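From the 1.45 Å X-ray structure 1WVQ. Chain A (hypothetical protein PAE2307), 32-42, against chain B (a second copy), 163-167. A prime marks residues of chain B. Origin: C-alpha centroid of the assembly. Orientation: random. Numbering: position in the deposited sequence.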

# COMPACT_ATOMS: atom_id res chain seq x y z
N VAL A 32 1.38 -1.94 20.31
CA VAL A 32 2.57 -1.31 20.86
C VAL A 32 3.86 -1.83 20.22
O VAL A 32 4.76 -1.04 19.92
N GLU A 33 3.96 -3.13 19.99
CA GLU A 33 5.16 -3.68 19.37
C GLU A 33 5.23 -3.34 17.88
O GLU A 33 6.30 -3.02 17.37
N ASP A 34 4.10 -3.41 17.19
CA ASP A 34 4.12 -3.10 15.77
C ASP A 34 4.47 -1.64 15.50
O ASP A 34 5.17 -1.34 14.53
N LEU A 35 4.01 -0.73 16.35
CA LEU A 35 4.33 0.68 16.18
C LEU A 35 5.81 0.90 16.50
O LEU A 35 6.48 1.69 15.83
N TYR A 36 6.33 0.21 17.51
CA TYR A 36 7.74 0.34 17.85
C TYR A 36 8.57 -0.04 16.63
O TYR A 36 9.51 0.66 16.25
N GLU A 37 8.20 -1.15 16.00
CA GLU A 37 8.92 -1.63 14.83
C GLU A 37 8.82 -0.70 13.63
O GLU A 37 9.80 -0.46 12.93
N ALA A 38 7.63 -0.15 13.41
CA ALA A 38 7.42 0.76 12.30
C ALA A 38 8.35 1.97 12.43
O ALA A 38 8.90 2.46 11.44
N LEU A 39 8.53 2.44 13.66
CA LEU A 39 9.38 3.59 13.91
C LEU A 39 10.87 3.29 13.78
O LEU A 39 11.57 3.95 13.01
N VAL A 40 11.36 2.28 14.50
CA VAL A 40 12.78 1.96 14.47
C VAL A 40 13.32 1.51 13.11
O VAL A 40 14.50 1.69 12.82
N THR A 41 12.46 0.93 12.27
CA THR A 41 12.90 0.46 10.96
C THR A 41 12.71 1.51 9.87
O THR A 41 13.06 1.28 8.71
N SER A 42 12.18 2.67 10.24
CA SER A 42 11.95 3.74 9.27
C SER A 42 13.12 4.71 9.14
O SER A 42 13.44 5.12 8.03
N VAL B 163 20.57 -4.50 16.82
CA VAL B 163 19.88 -3.53 15.97
C VAL B 163 18.56 -3.07 16.57
O VAL B 163 17.99 -2.06 16.16
N LYS B 164 18.06 -3.83 17.54
CA LYS B 164 16.84 -3.49 18.24
C LYS B 164 15.61 -3.31 17.34
O LYS B 164 14.76 -2.46 17.61
N TYR B 165 15.52 -4.12 16.29
CA TYR B 165 14.37 -4.03 15.38
C TYR B 165 13.22 -4.93 15.85
O TYR B 165 12.12 -4.87 15.30
N LYS B 166 13.49 -5.76 16.85
CA LYS B 166 12.48 -6.64 17.41
C LYS B 166 12.57 -6.54 18.93
O LYS B 166 13.58 -6.09 19.47
N LEU B 167 11.51 -6.96 19.61
CA LEU B 167 11.46 -6.93 21.06
C LEU B 167 11.51 -8.35 21.65
O LEU B 167 11.80 -8.47 22.85
OXT LEU B 167 11.25 -9.31 20.90

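Residues 32-40 of chain A end a helix that lies against the irregular C-terminal segment of chain B, and together the two stretches bury 467 Å². Glu33, Tyr36, Glu37, Val40 and Thr41 make the contact from chain A, while Leu35, Ala38 and Leu39 lie out of reach.

Apolar packing centres on Tyr36 and Leu167′, both directed toward the opposing stretch. Tyr36 is t at chi1, with chi2 at -85°, and Leu167′ (m, t) lays a methyl over one face of its ring: CD2 of Leu167′ sits 3.8 Å from the centroid of the Tyr36 ring, 15° off the normal, a CH-pi contact. The other methyl, CD1 of Leu167′, meets CG of Glu33 at 3.6 Å, so the aliphatic part of this glutamate joins the packing. Further along, Val40 (m) also points toward chain B and places CG2 3.9 Å from CD1 of Tyr165′. The CA-to-CB bond of Tyr165′ points away overall, yet its m rotamer brings the ring back to Val40 and to Thr41, whose CG2 lies 4.0 Å from CD1 of Tyr165′.

Two direct polar links accompany this packing. Tyr36 OH donates a short hydrogen bond to Lys164′ O (2.6 Å), a carbonyl near the plane of the tyrosine ring; the end of the lysine side chain leads away, although CB of Lys164′ lies 3.6 Å from OH of Tyr36. Lys166′ (m, m, t, t) starts away from the helix but extends NZ to OE1 of Glu37 (m, t), forming a 2.7 Å salt bridge.

Two waters extend the polar network. Water 1 accepts from Leu167′ N (3.0 Å) and donates to Glu33 OE1 (2.9 Å) and Glu37 OE2 (2.7 Å), joining both acids to the chain B backbone. Water 2 donates to Glu37 OE1 and Tyr165′ O, each 2.8 Å from its oxygen. Within chain A, Thr41 (p) turns OG1 back to Glu37 O (2.6 Å).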

# COMPACT_ATOMS: atom_id res chain seq x y z
CB VAL A 32 2.64 -1.47 22.40
CG1 VAL A 32 2.94 -2.89 22.78
CG2 VAL A 32 3.68 -0.52 22.98
CB GLU A 33 5.22 -5.19 19.58
CG GLU A 33 5.38 -5.58 21.04
CD GLU A 33 5.98 -6.96 21.25
OE1 GLU A 33 6.63 -7.50 20.33
OE2 GLU A 33 5.81 -7.50 22.36
CB ASP A 34 2.77 -3.46 15.13
CG ASP A 34 2.55 -4.97 15.04
OD1 ASP A 34 3.51 -5.74 15.22
OD2 ASP A 34 1.40 -5.38 14.77
CB LEU A 35 3.44 1.55 17.07
CG LEU A 35 1.99 1.70 16.60
CD1 LEU A 35 1.22 2.56 17.59
CD2 LEU A 35 1.95 2.34 15.21
CB TYR A 36 8.09 -0.58 19.03
CG TYR A 36 9.58 -0.79 19.23
CD1 TYR A 36 10.27 -1.77 18.52
CD2 TYR A 36 10.30 0.02 20.10
CE1 TYR A 36 11.65 -1.93 18.66
CE2 TYR A 36 11.68 -0.13 20.24
CZ TYR A 36 12.34 -1.10 19.52
OH TYR A 36 13.71 -1.22 19.64
CB GLU A 37 8.42 -3.03 14.46
CG GLU A 37 8.86 -4.09 15.47
CD GLU A 37 8.49 -5.49 15.06
OE1 GLU A 37 8.58 -5.81 13.86
OE2 GLU A 37 8.13 -6.29 15.95
CB ALA A 38 5.97 1.22 12.27
CB LEU A 39 9.08 4.18 15.29
CG LEU A 39 7.66 4.73 15.46
CD1 LEU A 39 7.38 5.00 16.93
CD2 LEU A 39 7.49 6.01 14.65
CB VAL A 40 13.17 0.88 15.53
CG1 VAL A 40 12.73 1.32 16.90
CG2 VAL A 40 12.56 -0.48 15.17
CB THR A 41 12.15 -0.83 10.54
OG1 THR A 41 10.74 -0.57 10.46
CG2 THR A 41 12.39 -1.94 11.55
CB SER A 42 10.70 4.55 9.63
OG SER A 42 9.51 3.85 9.31
CB VAL B 163 19.64 -4.08 14.54
CG1 VAL B 163 20.96 -4.11 13.78
CG2 VAL B 163 19.03 -5.48 14.60
CB LYS B 164 17.07 -2.21 19.06
CG LYS B 164 18.29 -2.30 19.99
CD LYS B 164 18.39 -1.09 20.91
CE LYS B 164 19.69 -1.10 21.69
NZ LYS B 164 19.90 -2.36 22.44
CB TYR B 165 14.76 -4.42 13.96
CG TYR B 165 15.74 -3.49 13.29
CD1 TYR B 165 15.79 -2.13 13.62
CD2 TYR B 165 16.57 -3.94 12.27
CE1 TYR B 165 16.65 -1.26 12.95
CE2 TYR B 165 17.43 -3.08 11.60
CZ TYR B 165 17.47 -1.75 11.94
OH TYR B 165 18.31 -0.90 11.25
CB LYS B 166 12.73 -8.09 16.98
CG LYS B 166 12.49 -8.37 15.50
CD LYS B 166 11.03 -8.17 15.09
CE LYS B 166 10.83 -8.51 13.62
NZ LYS B 166 9.44 -8.25 13.13
CB LEU B 167 10.20 -6.20 21.53
CG LEU B 167 10.09 -4.74 21.05
CD1 LEU B 167 8.69 -4.20 21.31
CD2 LEU B 167 11.15 -3.89 21.76
O HOH W 1 8.78 -7.26 18.42
O HOH W 2 11.05 -5.04 12.77